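Side-chain contacts in PUA domain-containing protein (Aeropyrum pernix, PDB 2CX0), which is of unknown function but, as a PUA-domain protein, probably binds RNA and may act in translation initiation: residues Q81-A85 with F86-W90; A102-A106 with K107-L111; T52-G55 with E56-I59. All blocks are in the same frame, centred on the assembly; numbering follows the deposited sequence.

Interaction 1 of 3, residues Q81-A85 with F86-W90; sequences QCLKA and FGVDW
The C-terminal end of helix 80-86 is where Cys82 and Leu83 meet Phe86, Val88 and Trp90, as the chain leaves the helix and folds back beside its last turn. Two backbone bonds, each spanning four residues, close that turn: Phe86 N bonds to Cys82 O at 2.8 Å, and Gly87 N to Leu83 O at 2.7 Å. Gly87 then leaves helical geometry with phi 88°, which breaks the helix and lets the following residues, Val88 and Trp90, pack on Leu83. Cys82 holds its sulfur opposite the backbone N (chi1 175°), a setting that places SG beside two rings in sulfur-aromatic contacts: it lies 3.8 Å from Trp90 CZ2 and 4.0 Å from Phe86 CD2, oblique to both. Leu83 splits its branches. Leu83 CD1 packs on Val88 CG1 at 4.1 Å, while Leu83 CD2 rests obliquely on the indole, 3.8 Å from Trp90 CZ2. Trp90 NE1 makes a weak hydrogen bond, 2.9 Å, to Gly87 O, which lies at the ring edge and in its plane. Outside the two segments, Tyr34 and Pro38 touch Trp90; Cys82 meets Cys67 of strand 65-70 and Leu83 reaches Pro139 and Val142 of strand 138-145, so the turn packs between the two sheets. This is a helix C-terminus ended by a glycine of positive phi, its exit loop covered by apolar and sulfur-aromatic contacts.

Interaction 2 of 3, residues A102-A106 with K107-L111; sequences AIALA and KGAHL
Helix 99-107 ends here in a Schellman motif, with Ala104 and Leu105 of the last turn facing Lys107, Gly108 and Ala109 as the chain leaves it. Ala104 O is gripped by two amides from opposite faces of its carbonyl plane: Ala109 N at 3.0 Å, with a fairly straight N-H angle of 165°, and Lys107 N, also at 3.0 Å but more bent. Gly108 N bonds to Leu105 O at 2.8 Å. Gly108, phi 109°, takes the positive-phi position of the motif. Water 1 bridges Leu105 O and Ala109 O, donating to both, the latter at 2.7 Å. Among the side chains, the methyls of Ala104 and Ala109 meet at 4.0 Å between their CB atoms. Leu105 CD1 lies against the outgoing chain, 3.5 Å from Ala109 O and 4.1 Å from Leu111 CB; beyond it Val140, Met141 and Ala131 receive the same leucine on the sheet. On the outer side Lys107 lies beside Ile103, pointing the same way, its chain extended past CG to bring Lys107 CE to 3.8 Å from Ile103 CG2. Gly108 O also takes a hydrogen bond from Arg167 of strand 163-170. The chemistry thus divides in two: at the helix end Ala104 O is satisfied by two amides and Leu105 O by Gly108 N and the water, while Leu105 and Leu111 pack together on the sheet.

Interaction 3 of 3, residues T52-G55 with E56-I59; sequences TDSG and EYEI
Thr52 lies across Tyr57 at about a right angle, with Thr52 OG1 at the edge of the phenol ring and in its plane, 3.6 Å from Tyr57 CE1. Thr52 CG2 comes to 3.8 Å from Tyr57 CE1 as well. With chi1 at 63°, OG1 sits between the backbone N and the carbonyl carbon, leaving CG2 opposite the carbonyl carbon, and both branches meet the ring. Water 2 bonds to three hydroxyls. It lies 2.7 Å from both Tyr57 OH and Ser54 OG. Its third partner, Thr52 OG1, is 3.1 Å away. The water too lies at the ring edge, in plane. The turn itself is closed by the backbone bond from Thr52 N to Gly55 O, 2.9 Å long, as strand 45-51 passes into strand 56-62. Tyr57 continues the pairing of these strands through its backbone bonds with Ala50, and its side chain touches Ala174 and Leu178 of helix 174-183, with Val8 adjoining both Thr52 and Tyr57. Two segments that share no direct hydrogen bond are thus joined by a shared water and by contacts at the tyrosine edge, so the polar end of the phenol is tied to the hairpin turn while its ring packs on the helix.

In the fold
Along the chain the order is interaction 3, interaction 1, interaction 2, and each closes before the next opens. Interaction 3 is the hairpin turn joining strands 45-51 and 56-62 in the antiparallel sheet of the N-terminal part, and interaction 1 ends the helix that follows strand 76-78 of that sheet; their centres are 24 Å apart. Interaction 2 caps the helix just after strand 93-97, against the mixed sheet of the PUA domain; the centres of interactions 1 and 2 are 19 Å apart, those of 2 and 3 are 23 Å apart. None touches another. Interaction 1 therefore lies where the chain passes from one domain to the other, with interactions 3 and 2 in the separate domains it connects.

Interaction 1 of 3, residues Q81-A85 with F86-W90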
loop_
_atom_site.group_PDB
_atom_site.type_symbol
_atom_site.label_atom_id
_atom_site.label_comp_id
_atom_site.label_asym_id
_atom_site.label_seq_id
_atom_site.Cartn_x
_atom_site.Cartn_y
_atom_site.Cartn_z
ATOM N N GLN A 81 -3.738 4.908 -3.096
ATOM C CA GLN A 81 -3.862 6.357 -3.417
ATOM C C GLN A 81 -2.489 7.052 -3.254
ATOM O O GLN A 81 -2.137 7.940 -4.042
ATOM C CB GLN A 81 -4.909 7.059 -2.501
ATOM C CG GLN A 81 -6.386 6.644 -2.812
ATOM C CD GLN A 81 -6.799 5.269 -2.282
ATOM O OE1 GLN A 81 -6.027 4.613 -1.544
ATOM N NE2 GLN A 81 -8.033 4.833 -2.635
ATOM N N CYS A 82 -1.723 6.636 -2.236
ATOM C CA CYS A 82 -0.396 7.177 -2.015
ATOM C C CYS A 82 0.499 6.828 -3.225
ATOM O O CYS A 82 1.309 7.653 -3.759
ATOM C CB CYS A 82 0.208 6.563 -0.742
ATOM S SG CYS A 82 1.936 7.058 -0.443
ATOM N N LEU A 83 0.348 5.616 -3.724
ATOM C CA LEU A 83 1.200 5.251 -4.888
ATOM C C LEU A 83 0.828 6.072 -6.143
ATOM O O LEU A 83 1.674 6.369 -6.995
ATOM C CB LEU A 83 1.101 3.768 -5.190
ATOM C CG LEU A 83 1.517 2.882 -3.992
ATOM C CD1 LEU A 83 1.536 1.408 -4.507
ATOM C CD2 LEU A 83 2.887 3.273 -3.340
ATOM N N LYS A 84 -0.435 6.441 -6.237
ATOM C CA LYS A 84 -0.884 7.245 -7.355
ATOM C C LYS A 84 -0.331 8.710 -7.297
ATOM O O LYS A 84 0.224 9.254 -8.261
ATOM C CB LYS A 84 -2.415 7.235 -7.397
ATOM C CG LYS A 84 -2.973 8.005 -8.593
ATOM C CD LYS A 84 -4.476 7.701 -8.787
ATOM C CE LYS A 84 -5.089 8.518 -9.945
ATOM N NZ LYS A 84 -6.581 8.266 -10.068
ATOM N N ALA A 85 -0.385 9.278 -6.128
ATOM C CA ALA A 85 0.058 10.607 -5.951
ATOM C C ALA A 85 1.589 10.722 -5.937
ATOM O O ALA A 85 2.130 11.692 -6.466
ATOM C CB ALA A 85 -0.599 11.189 -4.620
ATOM N N PHE A 86 2.303 9.716 -5.416
ATOM C CA PHE A 86 3.761 9.799 -5.271
ATOM C C PHE A 86 4.572 8.803 -6.090
ATOM O O PHE A 86 5.787 8.857 -6.057
ATOM C CB PHE A 86 4.106 9.637 -3.777
ATOM C CG PHE A 86 3.626 10.768 -2.923
ATOM C CD1 PHE A 86 4.292 12.001 -2.949
ATOM C CD2 PHE A 86 2.472 10.649 -2.129
ATOM C CE1 PHE A 86 3.810 13.088 -2.201
ATOM C CE2 PHE A 86 1.994 11.729 -1.390
ATOM C CZ PHE A 86 2.674 12.953 -1.436
ATOM N N GLY A 87 3.914 7.870 -6.789
ATOM C CA GLY A 87 4.658 6.939 -7.620
ATOM C C GLY A 87 5.085 5.737 -6.817
ATOM O O GLY A 87 4.702 5.617 -5.624
ATOM N N VAL A 88 5.908 4.879 -7.430
ATOM C CA VAL A 88 6.349 3.659 -6.756
ATOM C C VAL A 88 7.836 3.562 -6.656
ATOM O O VAL A 88 8.388 2.593 -6.082
ATOM C CB VAL A 88 5.850 2.408 -7.526
ATOM C CG1 VAL A 88 4.335 2.349 -7.387
ATOM C CG2 VAL A 88 6.274 2.491 -9.050
ATOM N N ASP A 89 8.520 4.558 -7.218
ATOM C CA ASP A 89 9.979 4.484 -7.219
ATOM C C ASP A 89 10.605 4.579 -5.814
ATOM O O ASP A 89 11.720 4.158 -5.618
ATOM C CB ASP A 89 10.586 5.537 -8.168
ATOM C CG ASP A 89 12.058 5.288 -8.416
ATOM O OD1 ASP A 89 12.355 4.289 -9.096
ATOM O OD2 ASP A 89 12.915 6.068 -7.896
ATOM N N TRP A 90 9.870 5.108 -4.854
ATOM C CA TRP A 90 10.357 5.201 -3.484
ATOM C C TRP A 90 10.266 3.861 -2.700
ATOM O O TRP A 90 10.800 3.733 -1.582
ATOM C CB TRP A 90 9.579 6.293 -2.758
ATOM C CG TRP A 90 8.115 6.023 -2.601
ATOM C CD1 TRP A 90 7.137 6.119 -3.568
ATOM C CD2 TRP A 90 7.453 5.588 -1.405
ATOM N NE1 TRP A 90 5.914 5.763 -3.046
ATOM C CE2 TRP A 90 6.076 5.437 -1.717
ATOM C CE3 TRP A 90 7.888 5.313 -0.097
ATOM C CZ2 TRP A 90 5.123 5.024 -0.756
ATOM C CZ3 TRP A 90 6.943 4.894 0.863
ATOM C CH2 TRP A 90 5.576 4.755 0.522
#

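Interaction 2 of 3, residues A102-A106 with K107-L111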
loop_
_atom_site.group_PDB
_atom_site.type_symbol
_atom_site.label_atom_id
_atom_site.label_comp_id
_atom_site.label_asym_id
_atom_site.label_seq_id
_atom_site.Cartn_x
_atom_site.Cartn_y
_atom_site.Cartn_z
ATOM N N ALA A 102 -3.587 -9.655 -11.925
ATOM C CA ALA A 102 -4.020 -8.285 -11.553
ATOM C C ALA A 102 -5.494 -8.392 -11.147
ATOM O O ALA A 102 -5.918 -7.834 -10.160
ATOM C CB ALA A 102 -3.892 -7.301 -12.761
ATOM N N ILE A 103 -6.288 -9.130 -11.927
ATOM C CA ILE A 103 -7.688 -9.295 -11.591
ATOM C C ILE A 103 -7.864 -10.033 -10.273
ATOM O O ILE A 103 -8.691 -9.657 -9.409
ATOM C CB ILE A 103 -8.418 -10.067 -12.736
ATOM C CG1 ILE A 103 -8.626 -9.128 -13.919
ATOM C CG2 ILE A 103 -9.794 -10.632 -12.245
ATOM C CD1 ILE A 103 -8.926 -9.874 -15.162
ATOM N N ALA A 104 -7.075 -11.077 -10.083
ATOM C CA ALA A 104 -7.210 -11.849 -8.799
ATOM C C ALA A 104 -6.854 -10.979 -7.570
ATOM O O ALA A 104 -7.524 -11.008 -6.543
ATOM C CB ALA A 104 -6.299 -13.102 -8.819
ATOM N N LEU A 105 -5.803 -10.187 -7.698
ATOM C CA LEU A 105 -5.420 -9.329 -6.612
ATOM C C LEU A 105 -6.536 -8.310 -6.384
ATOM O O LEU A 105 -6.828 -8.004 -5.227
ATOM C CB LEU A 105 -4.114 -8.606 -6.972
ATOM C CG LEU A 105 -2.819 -9.319 -6.501
ATOM C CD1 LEU A 105 -2.928 -10.830 -6.631
ATOM C CD2 LEU A 105 -1.642 -8.784 -7.322
ATOM N N ALA A 106 -7.124 -7.773 -7.459
ATOM C CA ALA A 106 -8.199 -6.775 -7.245
ATOM C C ALA A 106 -9.449 -7.402 -6.570
ATOM O O ALA A 106 -10.388 -6.691 -6.198
ATOM C CB ALA A 106 -8.605 -6.110 -8.588
ATOM N N LYS A 107 -9.479 -8.737 -6.477
ATOM C CA LYS A 107 -10.561 -9.472 -5.788
ATOM C C LYS A 107 -10.082 -9.822 -4.375
ATOM O O LYS A 107 -10.881 -10.282 -3.554
ATOM C CB LYS A 107 -10.936 -10.801 -6.481
ATOM C CG LYS A 107 -11.574 -10.767 -7.871
ATOM C CD LYS A 107 -11.900 -12.225 -8.321
ATOM C CE LYS A 107 -12.233 -12.276 -9.767
ATOM N NZ LYS A 107 -12.338 -13.699 -10.246
ATOM N N GLY A 108 -8.799 -9.618 -4.084
ATOM C CA GLY A 108 -8.304 -9.871 -2.732
ATOM C C GLY A 108 -7.403 -11.066 -2.559
ATOM O O GLY A 108 -7.046 -11.452 -1.434
ATOM N N ALA A 109 -7.019 -11.703 -3.645
ATOM C CA ALA A 109 -6.094 -12.868 -3.514
ATOM C C ALA A 109 -4.627 -12.432 -3.190
ATOM O O ALA A 109 -4.224 -11.290 -3.434
ATOM C CB ALA A 109 -6.105 -13.659 -4.865
ATOM N N HIS A 110 -3.835 -13.338 -2.623
ATOM C CA HIS A 110 -2.420 -13.091 -2.421
ATOM C C HIS A 110 -1.807 -13.299 -3.811
ATOM O O HIS A 110 -2.475 -13.825 -4.720
ATOM C CB HIS A 110 -1.819 -14.144 -1.483
ATOM C CG HIS A 110 -2.249 -13.982 -0.064
ATOM N ND1 HIS A 110 -3.028 -14.916 0.614
ATOM C CD2 HIS A 110 -2.053 -12.963 0.799
ATOM C CE1 HIS A 110 -3.284 -14.461 1.833
ATOM N NE2 HIS A 110 -2.703 -13.280 1.972
ATOM N N LEU A 111 -0.565 -12.865 -3.984
ATOM C CA LEU A 111 0.091 -13.017 -5.292
ATOM C C LEU A 111 0.968 -14.286 -5.333
ATOM O O LEU A 111 1.903 -14.433 -4.573
ATOM C CB LEU A 111 0.939 -11.766 -5.649
ATOM C CG LEU A 111 1.839 -11.877 -6.899
ATOM C CD1 LEU A 111 0.917 -12.122 -8.173
ATOM C CD2 LEU A 111 2.697 -10.549 -7.025
HETATM O O HOH W 1 -4.923 -8.682 -3.099
#

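Interaction 3 of 3, residues T52-G55 with E56-I59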
loop_
_atom_site.group_PDB
_atom_site.type_symbol
_atom_site.label_atom_id
_atom_site.label_comp_id
_atom_site.label_asym_id
_atom_site.label_seq_id
_atom_site.Cartn_x
_atom_site.Cartn_y
_atom_site.Cartn_z
ATOM N N THR A 52 -16.843 3.611 11.213
ATOM C CA THR A 52 -17.923 3.107 10.354
ATOM C C THR A 52 -18.684 2.074 11.175
ATOM O O THR A 52 -18.370 1.880 12.358
ATOM C CB THR A 52 -17.369 2.309 9.199
ATOM O OG1 THR A 52 -16.674 1.156 9.730
ATOM C CG2 THR A 52 -16.418 3.145 8.351
ATOM N N ASP A 53 -19.660 1.412 10.532
ATOM C CA ASP A 53 -20.467 0.312 11.121
ATOM C C ASP A 53 -19.683 -0.781 11.869
ATOM O O ASP A 53 -20.041 -1.225 12.955
ATOM C CB ASP A 53 -21.180 -0.468 10.015
ATOM C CG ASP A 53 -22.556 0.009 9.774
ATOM O OD1 ASP A 53 -23.004 0.856 10.578
ATOM O OD2 ASP A 53 -23.178 -0.469 8.784
ATOM N N SER A 54 -18.654 -1.276 11.222
ATOM C CA SER A 54 -17.902 -2.370 11.790
ATOM C C SER A 54 -16.766 -1.942 12.692
ATOM O O SER A 54 -16.402 -2.669 13.616
ATOM C CB SER A 54 -17.371 -3.289 10.649
ATOM O OG SER A 54 -16.451 -2.599 9.804
ATOM N N GLY A 55 -16.218 -0.751 12.475
ATOM C CA GLY A 55 -15.090 -0.398 13.290
ATOM C C GLY A 55 -14.365 0.874 12.932
ATOM O O GLY A 55 -14.943 1.794 12.332
ATOM N N GLU A 56 -13.079 0.916 13.305
ATOM C CA GLU A 56 -12.307 2.135 13.132
ATOM C C GLU A 56 -11.106 2.034 12.208
ATOM O O GLU A 56 -10.450 0.997 12.167
ATOM C CB GLU A 56 -11.863 2.615 14.533
ATOM C CG GLU A 56 -13.063 3.052 15.398
ATOM C CD GLU A 56 -12.756 4.250 16.300
ATOM O OE1 GLU A 56 -12.001 5.171 15.870
ATOM O OE2 GLU A 56 -13.300 4.271 17.433
ATOM N N TYR A 57 -10.867 3.084 11.435
ATOM C CA TYR A 57 -9.713 3.150 10.515
ATOM C C TYR A 57 -8.937 4.413 10.865
ATOM O O TYR A 57 -9.532 5.442 11.206
ATOM C CB TYR A 57 -10.177 3.295 9.039
ATOM C CG TYR A 57 -11.069 2.174 8.540
ATOM C CD1 TYR A 57 -12.420 2.061 8.978
ATOM C CD2 TYR A 57 -10.576 1.234 7.664
ATOM C CE1 TYR A 57 -13.228 1.019 8.545
ATOM C CE2 TYR A 57 -11.366 0.180 7.206
ATOM C CZ TYR A 57 -12.687 0.081 7.654
ATOM O OH TYR A 57 -13.437 -0.965 7.183
ATOM N N GLU A 58 -7.624 4.366 10.764
ATOM C CA GLU A 58 -6.812 5.574 11.027
ATOM C C GLU A 58 -5.911 5.679 9.833
ATOM O O GLU A 58 -5.244 4.699 9.456
ATOM C CB GLU A 58 -5.965 5.414 12.268
ATOM C CG GLU A 58 -6.748 5.655 13.509
ATOM C CD GLU A 58 -5.867 5.701 14.742
ATOM O OE1 GLU A 58 -4.718 6.201 14.649
ATOM O OE2 GLU A 58 -6.346 5.241 15.800
ATOM N N ILE A 59 -5.885 6.862 9.244
ATOM C CA ILE A 59 -5.089 7.102 8.049
ATOM C C ILE A 59 -4.309 8.426 8.123
ATOM O O ILE A 59 -4.856 9.462 8.540
ATOM C CB ILE A 59 -5.999 7.215 6.798
ATOM C CG1 ILE A 59 -6.749 5.878 6.536
ATOM C CG2 ILE A 59 -5.138 7.547 5.575
ATOM C CD1 ILE A 59 -7.806 6.085 5.387
HETATM O O HOH W 2 -16.068 -1.038 7.594
#